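Local coordinates for hypothetical membrane protein (Corynebacterium glutamicum, PDB 6JS9) that binds heme through its N-terminal domain and probably passes it on as part of the corynebacterial heme-uptake machinery, at residues A[24-38]-A[71-85]. Numbering follows the deposited sequence.
With HEM (protoporphyrin IX containing Fe), chain C.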
ATOM      1  N   TYR A  24      11.867  10.787   2.920  1.00 34.36           N
ATOM      2  CA  TYR A  24      12.979  10.120   3.581  1.00 36.22           C
ATOM      3  C   TYR A  24      13.822   9.335   2.576  1.00 39.96           C
ATOM      4  O   TYR A  24      15.053   9.468   2.547  1.00 32.22           O
ATOM      5  CB  TYR A  24      12.422   9.222   4.691  1.00 30.70           C
ATOM      6  CG  TYR A  24      13.377   8.168   5.181  1.00 28.02           C
ATOM      7  CD1 TYR A  24      14.506   8.509   5.927  1.00 29.25           C
ATOM      8  CD2 TYR A  24      13.149   6.830   4.903  1.00 27.04           C
ATOM      9  CE1 TYR A  24      15.374   7.538   6.369  1.00 30.59           C
ATOM     10  CE2 TYR A  24      14.004   5.852   5.348  1.00 35.63           C
ATOM     11  CZ  TYR A  24      15.124   6.211   6.078  1.00 35.25           C
ATOM     12  OH  TYR A  24      15.990   5.234   6.509  1.00 31.39           O
ATOM     13  N   ILE A  25      13.159   8.570   1.695  1.00 36.29           N
ATOM     14  CA  ILE A  25      13.846   7.742   0.701  1.00 27.69           C
ATOM     15  C   ILE A  25      14.525   8.606  -0.356  1.00 33.72           C
ATOM     16  O   ILE A  25      15.681   8.367  -0.728  1.00 41.27           O
ATOM     17  CB  ILE A  25      12.855   6.754   0.045  1.00 32.52           C
ATOM     18  CG1 ILE A  25      12.465   5.617   0.999  1.00 29.43           C
ATOM     19  CG2 ILE A  25      13.394   6.226  -1.319  1.00 28.15           C
ATOM     20  CD1 ILE A  25      13.632   4.850   1.581  1.00 34.18           C
ATOM     21  N   GLN A  26      13.816   9.614  -0.874  1.00 31.75           N
ATOM     22  CA  GLN A  26      14.267  10.292  -2.086  1.00 36.20           C
ATOM     23  C   GLN A  26      15.175  11.484  -1.802  1.00 37.68           C
ATOM     24  O   GLN A  26      16.139  11.708  -2.541  1.00 37.07           O
ATOM     25  CB  GLN A  26      13.059  10.731  -2.926  1.00 36.10           C
ATOM     26  CG  GLN A  26      12.287   9.539  -3.501  1.00 41.60           C
ATOM     27  CD  GLN A  26      11.059   9.933  -4.317  1.00 40.36           C
ATOM     28  OE1 GLN A  26      10.192  10.678  -3.845  1.00 36.70           O
ATOM     29  NE2 GLN A  26      10.984   9.430  -5.548  1.00 35.96           N
ATOM     30  N   THR A  27      14.903  12.252  -0.749  1.00 39.23           N
ATOM     31  CA  THR A  27      15.709  13.425  -0.437  1.00 42.06           C
ATOM     32  C   THR A  27      16.340  13.399   0.951  1.00 39.53           C
ATOM     33  O   THR A  27      17.187  14.252   1.235  1.00 42.49           O
ATOM     34  CB  THR A  27      14.873  14.712  -0.570  1.00 45.66           C
ATOM     35  OG1 THR A  27      13.764  14.662   0.341  1.00 42.30           O
ATOM     36  CG2 THR A  27      14.360  14.886  -1.988  1.00 45.50           C
ATOM     37  N   GLY A  28      15.978  12.454   1.815  1.00 29.66           N
ATOM     38  CA  GLY A  28      16.507  12.394   3.161  1.00 36.03           C
ATOM     39  C   GLY A  28      17.687  11.449   3.296  1.00 35.93           C
ATOM     40  O   GLY A  28      18.376  11.123   2.324  1.00 29.47           O
ATOM     41  N   VAL A  29      17.887  10.956   4.522  1.00 38.01           N
ATOM     42  CA  VAL A  29      19.119  10.244   4.853  1.00 40.23           C
ATOM     43  C   VAL A  29      19.231   8.886   4.149  1.00 31.71           C
ATOM     44  O   VAL A  29      20.343   8.374   3.981  1.00 29.09           O
ATOM     45  CB  VAL A  29      19.236  10.139   6.395  1.00 28.93           C
ATOM     46  CG1 VAL A  29      18.226   9.170   6.982  1.00 28.44           C
ATOM     47  CG2 VAL A  29      20.666   9.797   6.826  1.00 30.11           C
ATOM     48  N   ALA A  30      18.120   8.304   3.682  1.00 29.99           N
ATOM     49  CA  ALA A  30      18.187   7.017   2.982  1.00 29.00           C
ATOM     50  C   ALA A  30      18.905   7.135   1.641  1.00 35.91           C
ATOM     51  O   ALA A  30      19.577   6.184   1.219  1.00 38.32           O
ATOM     52  CB  ALA A  30      16.782   6.451   2.764  1.00 27.90           C
ATOM     53  N   LYS A  31      18.772   8.278   0.964  1.00 29.19           N
ATOM     54  CA  LYS A  31      19.447   8.544  -0.307  1.00 30.05           C
ATOM     55  C   LYS A  31      19.287   7.373  -1.278  1.00 31.64           C
ATOM     56  O   LYS A  31      20.259   6.790  -1.758  1.00 34.36           O
ATOM     57  CB  LYS A  31      20.929   8.873  -0.075  1.00 35.75           C
ATOM     58  CG  LYS A  31      21.152  10.277   0.455  1.00 36.33           C
ATOM     59  CD  LYS A  31      20.344  11.273  -0.375  1.00 49.84           C
ATOM     60  CE  LYS A  31      20.108  12.583   0.357  1.00 50.92           C
ATOM     61  NZ  LYS A  31      21.372  13.164   0.823  1.00 31.72           N
ATOM     62  N   GLY A  32      18.029   7.025  -1.559  1.00 29.90           N
ATOM     63  CA  GLY A  32      17.733   5.896  -2.424  1.00 30.21           C
ATOM     64  C   GLY A  32      16.774   6.269  -3.545  1.00 34.87           C
ATOM     65  O   GLY A  32      16.827   7.368  -4.106  1.00 31.48           O
ATOM     66  N   SER A  33      15.881   5.332  -3.872  1.00 33.93           N
ATOM     67  CA  SER A  33      14.985   5.499  -5.008  1.00 35.12           C
ATOM     68  C   SER A  33      13.666   4.779  -4.754  1.00 32.24           C
ATOM     69  O   SER A  33      13.577   3.872  -3.924  1.00 32.22           O
ATOM     70  CB  SER A  33      15.605   4.957  -6.298  1.00 36.29           C
ATOM     71  OG  SER A  33      15.883   3.579  -6.129  1.00 34.73           O
ATOM     72  N   ILE A  34      12.643   5.194  -5.496  1.00 32.72           N
ATOM     73  CA  ILE A  34      11.345   4.519  -5.537  1.00 34.85           C
ATOM     74  C   ILE A  34      11.092   4.093  -6.978  1.00 32.34           C
ATOM     75  O   ILE A  34      11.233   4.905  -7.901  1.00 36.02           O
ATOM     76  CB  ILE A  34      10.201   5.422  -5.035  1.00 29.70           C
ATOM     77  CG1 ILE A  34      10.487   5.972  -3.634  1.00 32.12           C
ATOM     78  CG2 ILE A  34       8.851   4.652  -5.033  1.00 29.38           C
ATOM     79  CD1 ILE A  34       9.373   6.890  -3.115  1.00 31.37           C
ATOM     80  N   THR A  35      10.721   2.828  -7.175  1.00 32.86           N
ATOM     81  CA  THR A  35      10.452   2.308  -8.513  1.00 37.43           C
ATOM     82  C   THR A  35       9.104   1.598  -8.528  1.00 38.75           C
ATOM     83  O   THR A  35       8.857   0.702  -7.712  1.00 35.96           O
ATOM     84  CB  THR A  35      11.560   1.355  -8.977  1.00 34.40           C
ATOM     85  OG1 THR A  35      12.833   1.990  -8.805  1.00 37.21           O
ATOM     86  CG2 THR A  35      11.393   1.035 -10.432  1.00 36.07           C
ATOM     87  N   LEU A  36       8.235   2.006  -9.447  1.00 39.58           N
ATOM     88  CA  LEU A  36       6.926   1.395  -9.613  1.00 35.66           C
ATOM     89  C   LEU A  36       6.968   0.364 -10.732  1.00 40.98           C
ATOM     90  O   LEU A  36       7.668   0.536 -11.733  1.00 41.16           O
ATOM     91  CB  LEU A  36       5.875   2.454  -9.923  1.00 37.06           C
ATOM     92  CG  LEU A  36       5.761   3.581  -8.908  1.00 46.44           C
ATOM     93  CD1 LEU A  36       4.778   4.616  -9.438  1.00 45.26           C
ATOM     94  CD2 LEU A  36       5.326   3.038  -7.553  1.00 41.70           C
ATOM     95  N   GLY A  37       6.209  -0.716 -10.557  1.00 37.91           N
ATOM     96  CA  GLY A  37       6.121  -1.742 -11.575  1.00 42.68           C
ATOM     97  C   GLY A  37       4.708  -2.272 -11.720  1.00 38.14           C
ATOM     98  O   GLY A  37       3.793  -1.863 -11.001  1.00 36.55           O
ATOM     99  N   ASP A  38       4.554  -3.192 -12.673  1.00 37.04           N
ATOM    100  CA  ASP A  38       3.328  -3.973 -12.855  1.00 40.00           C
ATOM    101  C   ASP A  38       2.093  -3.091 -13.059  1.00 40.03           C
ATOM    102  O   ASP A  38       0.987  -3.457 -12.655  1.00 40.90           O
ATOM    103  CB  ASP A  38       3.118  -4.938 -11.679  1.00 41.34           C
ATOM    104  CG  ASP A  38       4.333  -5.814 -11.421  1.00 48.87           C
ATOM    105  OD1 ASP A  38       5.317  -5.310 -10.841  1.00 59.78           O
ATOM    106  OD2 ASP A  38       4.328  -6.995 -11.805  1.00 54.83           O
ATOM    107  N   SER A  71       3.220  -2.581  -8.202  1.00 36.69           N
ATOM    108  CA  SER A  71       4.161  -2.821  -7.111  1.00 36.68           C
ATOM    109  C   SER A  71       4.959  -1.551  -6.860  1.00 35.90           C
ATOM    110  O   SER A  71       5.061  -0.684  -7.732  1.00 31.12           O
ATOM    111  CB  SER A  71       5.106  -3.986  -7.421  1.00 34.80           C
ATOM    112  OG  SER A  71       5.916  -3.673  -8.543  1.00 38.59           O
ATOM    113  N   VAL A  72       5.517  -1.443  -5.650  1.00 36.86           N
ATOM    114  CA  VAL A  72       6.375  -0.323  -5.257  1.00 35.19           C
ATOM    115  C   VAL A  72       7.640  -0.897  -4.653  1.00 35.23           C
ATOM    116  O   VAL A  72       7.560  -1.731  -3.744  1.00 33.95           O
ATOM    117  CB  VAL A  72       5.707   0.607  -4.226  1.00 38.34           C
ATOM    118  CG1 VAL A  72       6.528   1.879  -4.058  1.00 29.99           C
ATOM    119  CG2 VAL A  72       4.261   0.918  -4.616  1.00 42.69           C
ATOM    120  N   HIS A  73       8.801  -0.440  -5.129  1.00 33.34           N
ATOM    121  CA  HIS A  73      10.092  -0.931  -4.651  1.00 37.50           C
ATOM    122  C   HIS A  73      10.882   0.217  -4.023  1.00 35.71           C
ATOM    123  O   HIS A  73      11.349   1.112  -4.734  1.00 34.30           O
ATOM    124  CB  HIS A  73      10.885  -1.572  -5.788  1.00 40.35           C
ATOM    125  CG  HIS A  73      12.155  -2.221  -5.336  1.00 45.66           C
ATOM    126  ND1 HIS A  73      13.173  -2.557  -6.201  1.00 47.77           N
ATOM    127  CD2 HIS A  73      12.572  -2.598  -4.103  1.00 47.19           C
ATOM    128  CE1 HIS A  73      14.162  -3.112  -5.520  1.00 50.33           C
ATOM    129  NE2 HIS A  73      13.818  -3.153  -4.245  1.00 45.30           N
ATOM    130  N   PHE A  74      11.047   0.176  -2.694  1.00 32.95           N
ATOM    131  CA  PHE A  74      11.821   1.170  -1.961  1.00 29.17           C
ATOM    132  C   PHE A  74      13.257   0.688  -1.758  1.00 31.39           C
ATOM    133  O   PHE A  74      13.486  -0.433  -1.290  1.00 29.19           O
ATOM    134  CB  PHE A  74      11.205   1.456  -0.586  1.00 31.09           C
ATOM    135  CG  PHE A  74       9.771   1.892  -0.625  1.00 30.62           C
ATOM    136  CD1 PHE A  74       9.439   3.201  -0.948  1.00 32.85           C
ATOM    137  CD2 PHE A  74       8.759   1.005  -0.314  1.00 30.63           C
ATOM    138  CE1 PHE A  74       8.101   3.608  -0.984  1.00 36.88           C
ATOM    139  CE2 PHE A  74       7.421   1.406  -0.328  1.00 30.48           C
ATOM    140  CZ  PHE A  74       7.100   2.714  -0.656  1.00 33.05           C
ATOM    141  N   LEU A  75      14.215   1.554  -2.070  1.00 31.79           N
ATOM    142  CA  LEU A  75      15.630   1.298  -1.839  1.00 32.80           C
ATOM    143  C   LEU A  75      16.189   2.429  -0.997  1.00 34.14           C
ATOM    144  O   LEU A  75      15.880   3.597  -1.244  1.00 29.67           O
ATOM    145  CB  LEU A  75      16.422   1.213  -3.151  1.00 33.85           C
ATOM    146  CG  LEU A  75      16.242  -0.007  -4.049  1.00 33.81           C
ATOM    147  CD1 LEU A  75      16.988   0.176  -5.364  1.00 36.37           C
ATOM    148  CD2 LEU A  75      16.689  -1.297  -3.341  1.00 31.69           C
ATOM    149  N   GLY A  76      17.012   2.087  -0.008  1.00 35.25           N
ATOM    150  CA  GLY A  76      17.705   3.105   0.759  1.00 35.11           C
ATOM    151  C   GLY A  76      18.962   2.562   1.400  1.00 38.80           C
ATOM    152  O   GLY A  76      19.140   1.346   1.536  1.00 37.90           O
ATOM    153  N   HIS A  77      19.849   3.484   1.781  1.00 32.18           N
ATOM    154  CA  HIS A  77      21.020   3.168   2.603  1.00 32.75           C
ATOM    155  C   HIS A  77      21.968   2.206   1.876  1.00 31.00           C
ATOM    156  O   HIS A  77      22.184   1.060   2.274  1.00 31.42           O
ATOM    157  CB  HIS A  77      20.578   2.598   3.958  1.00 35.29           C
ATOM    158  CG  HIS A  77      19.884   3.598   4.824  1.00 32.17           C
ATOM    159  ND1 HIS A  77      20.499   4.750   5.265  1.00 35.07           N
ATOM    160  CD2 HIS A  77      18.630   3.622   5.331  1.00 31.78           C
ATOM    161  CE1 HIS A  77      19.645   5.445   5.996  1.00 32.50           C
ATOM    162  NE2 HIS A  77      18.507   4.782   6.053  1.00 31.07           N
ATOM    163  N   GLN A  78      22.552   2.720   0.800  1.00 35.50           N
ATOM    164  CA  GLN A  78      23.487   1.917   0.035  1.00 41.28           C
ATOM    165  C   GLN A  78      24.767   1.728   0.834  1.00 45.73           C
ATOM    166  O   GLN A  78      25.472   2.696   1.134  1.00 43.30           O
ATOM    167  CB  GLN A  78      23.788   2.569  -1.306  1.00 48.09           C
ATOM    168  CG  GLN A  78      24.712   1.708  -2.142  1.00 52.01           C
ATOM    169  CD  GLN A  78      24.786   2.161  -3.570  1.00 55.62           C
ATOM    170  OE1 GLN A  78      24.698   3.355  -3.863  1.00 51.91           O
ATOM    171  NE2 GLN A  78      24.942   1.206  -4.481  1.00 61.32           N
ATOM    172  N   ALA A  79      25.059   0.481   1.191  1.00 52.14           N
ATOM    173  CA  ALA A  79      26.276   0.136   1.917  1.00 57.60           C
ATOM    174  C   ALA A  79      27.037  -0.889   1.092  1.00 63.19           C
ATOM    175  O   ALA A  79      26.531  -1.989   0.844  1.00 57.31           O
ATOM    176  CB  ALA A  79      25.954  -0.404   3.310  1.00 55.35           C
ATOM    177  N   GLU A  80      28.244  -0.522   0.661  1.00 69.53           N
ATOM    178  CA  GLU A  80      29.044  -1.332  -0.263  1.00 82.51           C
ATOM    179  C   GLU A  80      28.216  -1.520  -1.528  1.00 79.74           C
ATOM    180  O   GLU A  80      27.885  -0.513  -2.179  1.00 76.93           O
ATOM    181  CB  GLU A  80      29.500  -2.615   0.444  1.00 93.35           C
ATOM    182  CG  GLU A  80      30.454  -2.364   1.617  1.00 99.42           C
ATOM    183  CD  GLU A  80      31.060  -3.641   2.183  1.00101.99           C
ATOM    184  OE1 GLU A  80      30.461  -4.240   3.105  1.00101.29           O
ATOM    185  OE2 GLU A  80      32.141  -4.044   1.698  1.00103.32           O
ATOM    186  N   ASP A  81      27.850  -2.740  -1.914  1.00 79.24           N
ATOM    187  CA  ASP A  81      27.056  -2.965  -3.114  1.00 82.22           C
ATOM    188  C   ASP A  81      25.621  -3.377  -2.812  1.00 71.78           C
ATOM    189  O   ASP A  81      24.854  -3.643  -3.747  1.00 71.15           O
ATOM    190  CB  ASP A  81      27.722  -4.028  -3.990  1.00 91.25           C
ATOM    191  CG  ASP A  81      27.999  -5.305  -3.230  1.00 98.24           C
ATOM    192  OD1 ASP A  81      28.492  -5.206  -2.084  1.00103.33           O
ATOM    193  OD2 ASP A  81      27.707  -6.398  -3.762  1.00 96.95           O
ATOM    194  N   LYS A  82      25.243  -3.455  -1.542  1.00 60.38           N
ATOM    195  CA  LYS A  82      23.889  -3.790  -1.138  1.00 52.21           C
ATOM    196  C   LYS A  82      23.139  -2.532  -0.706  1.00 52.44           C
ATOM    197  O   LYS A  82      23.731  -1.478  -0.465  1.00 46.40           O
ATOM    198  CB  LYS A  82      23.911  -4.816  -0.001  1.00 48.83           C
ATOM    199  N   TRP A  83      21.814  -2.647  -0.636  1.00 51.47           N
ATOM    200  CA  TRP A  83      20.968  -1.609  -0.058  1.00 42.91           C
ATOM    201  C   TRP A  83      20.418  -2.145   1.254  1.00 35.32           C
ATOM    202  O   TRP A  83      19.767  -3.192   1.270  1.00 42.13           O
ATOM    203  CB  TRP A  83      19.838  -1.208  -1.009  1.00 40.47           C
ATOM    204  CG  TRP A  83      20.326  -0.527  -2.258  1.00 38.94           C
ATOM    205  CD1 TRP A  83      20.742  -1.133  -3.404  1.00 43.23           C
ATOM    206  CD2 TRP A  83      20.464   0.889  -2.479  1.00 37.08           C
ATOM    207  NE1 TRP A  83      21.127  -0.187  -4.328  1.00 43.49           N
ATOM    208  CE2 TRP A  83      20.965   1.060  -3.786  1.00 36.03           C
ATOM    209  CE3 TRP A  83      20.200   2.023  -1.704  1.00 35.87           C
ATOM    210  CZ2 TRP A  83      21.209   2.321  -4.340  1.00 35.86           C
ATOM    211  CZ3 TRP A  83      20.439   3.274  -2.253  1.00 36.20           C
ATOM    212  CH2 TRP A  83      20.954   3.414  -3.557  1.00 37.13           C
ATOM    213  N   ILE A  84      20.679  -1.429   2.349  1.00 39.89           N
ATOM    214  CA  ILE A  84      20.268  -1.935   3.657  1.00 37.80           C
ATOM    215  C   ILE A  84      18.756  -1.818   3.841  1.00 41.25           C
ATOM    216  O   ILE A  84      18.135  -2.688   4.463  1.00 38.64           O
ATOM    217  CB  ILE A  84      21.052  -1.229   4.775  1.00 33.67           C
ATOM    218  CG1 ILE A  84      22.539  -1.567   4.648  1.00 34.76           C
ATOM    219  CG2 ILE A  84      20.546  -1.664   6.136  1.00 31.22           C
ATOM    220  CD1 ILE A  84      23.385  -1.002   5.760  1.00 33.93           C
ATOM    221  N   LEU A  85      18.130  -0.768   3.303  1.00 41.48           N
ATOM    222  CA  LEU A  85      16.674  -0.713   3.191  1.00 32.59           C
ATOM    223  C   LEU A  85      16.310  -1.186   1.788  1.00 32.03           C
ATOM    224  O   LEU A  85      16.616  -0.508   0.801  1.00 29.25           O
ATOM    225  CB  LEU A  85      16.138   0.695   3.459  1.00 31.01           C
ATOM    226  CG  LEU A  85      14.608   0.838   3.621  1.00 29.47           C
ATOM    227  CD1 LEU A  85      14.264   2.100   4.422  1.00 27.83           C
ATOM    228  CD2 LEU A  85      13.860   0.866   2.276  1.00 27.65           C
TER
HETATM  229  CHA HEM C 300      13.740   7.104   9.595  1.00 31.17           C
HETATM  230  CHB HEM C 300      12.748   2.611   8.033  1.00 33.36           C
HETATM  231  CHC HEM C 300      17.478   1.462   7.975  1.00 27.53           C
HETATM  232  CHD HEM C 300      18.426   5.791   9.967  1.00 29.26           C
HETATM  233  C1A HEM C 300      13.047   5.993   9.149  1.00 32.90           C
HETATM  234  C2A HEM C 300      11.620   5.902   8.919  1.00 29.00           C
HETATM  235  C3A HEM C 300      11.330   4.672   8.484  1.00 33.83           C
HETATM  236  C4A HEM C 300      12.580   3.928   8.420  1.00 30.88           C
HETATM  237  CMA HEM C 300       9.907   4.160   8.126  1.00 24.87           C
HETATM  238  CAA HEM C 300      10.634   7.059   9.134  1.00 25.53           C
HETATM  239  CBA HEM C 300      10.795   8.071   8.001  1.00 27.25           C
HETATM  240  CGA HEM C 300       9.741   9.131   8.156  1.00 38.56           C
HETATM  241  O1A HEM C 300       8.598   8.919   7.659  1.00 33.75           O
HETATM  242  O2A HEM C 300      10.056  10.175   8.789  1.00 35.62           O
HETATM  243  C1B HEM C 300      13.931   1.916   7.895  1.00 26.05           C
HETATM  244  C2B HEM C 300      14.033   0.523   7.480  1.00 28.78           C
HETATM  245  C3B HEM C 300      15.343   0.192   7.459  1.00 29.48           C
HETATM  246  C4B HEM C 300      16.105   1.375   7.855  1.00 25.11           C
HETATM  247  CMB HEM C 300      12.788  -0.346   7.137  1.00 31.34           C
HETATM  248  CAB HEM C 300      16.053  -1.143   7.086  1.00 31.65           C
HETATM  249  CBB HEM C 300      15.428  -2.263   6.698  1.00 36.20           C
HETATM  250  C1C HEM C 300      18.168   2.529   8.528  1.00 25.01           C
HETATM  251  C2C HEM C 300      19.603   2.625   8.706  1.00 23.45           C
HETATM  252  C3C HEM C 300      19.869   3.824   9.258  1.00 25.99           C
HETATM  253  C4C HEM C 300      18.607   4.528   9.431  1.00 26.32           C
HETATM  254  CMC HEM C 300      20.565   1.489   8.308  1.00 28.00           C
HETATM  255  CAC HEM C 300      21.238   4.434   9.662  1.00 31.37           C
HETATM  256  CBC HEM C 300      22.400   3.795   9.542  1.00 35.68           C
HETATM  257  C1D HEM C 300      17.259   6.538  10.026  1.00 23.95           C
HETATM  258  C2D HEM C 300      17.128   7.918  10.485  1.00 32.14           C
HETATM  259  C3D HEM C 300      15.832   8.275  10.384  1.00 28.14           C
HETATM  260  C4D HEM C 300      15.097   7.143   9.859  1.00 28.76           C
HETATM  261  CMD HEM C 300      18.279   8.820  10.992  1.00 27.90           C
HETATM  262  CAD HEM C 300      15.190   9.644  10.723  1.00 27.30           C
HETATM  263  CBD HEM C 300      15.302  10.468   9.435  1.00 26.61           C
HETATM  264  CGD HEM C 300      14.693  11.845   9.571  1.00 34.88           C
HETATM  265  O1D HEM C 300      15.046  12.711   8.735  1.00 33.11           O
HETATM  266  O2D HEM C 300      13.873  12.094  10.497  1.00 39.43           O
HETATM  267  NA  HEM C 300      13.593   4.771   8.826  1.00 34.39           N
HETATM  268  NB  HEM C 300      15.216   2.392   8.118  1.00 27.07           N
HETATM  269  NC  HEM C 300      17.606   3.710   8.962  1.00 27.43           N
HETATM  270  ND  HEM C 300      15.992   6.115   9.651  1.00 26.95           N
HETATM  271 FE   HEM C 300      15.631   4.358   8.597  1.00 36.31          FE
HETATM  272  O   HOH W   1      22.326   5.557   0.130  1.00 26.64           O
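Tyr24 and His77 meet on one side of the heme. Tyr24 OH is the axial ligand, 2.3 Å from FE, and His77 NE2 donates to that OH at 2.6 Å, in its imidazole plane, a second-shell bond that probably favours anionic character on the oxygen. A chi1 of 162°, setting CG opposite the backbone N, lays the Tyr24 ring over the porphyrin, Ala30 CB on the other face and Leu85 CD1 at the edge. The imidazole is held flat between the heme and Ala30, whose CA makes a CH-pi contact 3.8 Å from the ring centroid; ND1 is hydrogen-bonded to Tyr117 OH, so with both nitrogens engaged the ring's rotation is set. His77 N meets a lone pair of Ala30 O in a nearly straight bond (2.8 Å, 171°).

Farther from the heme, residues 33-37 and 71-75 pair antiparallel. Ile34 lies beside both Val72 (CG2 to CG1, 3.7 Å) and Phe74, and Leu36 CD2 rests on Val72 CG2, all on one face; Ser71 OG donates to Asp38 OD1 at the strand end. Helix 19-26 delivers the iron ligand; strand 33-37 lines one edge of strand 63-79, which also pairs with 48-58 and, along its other edge, with 82-97.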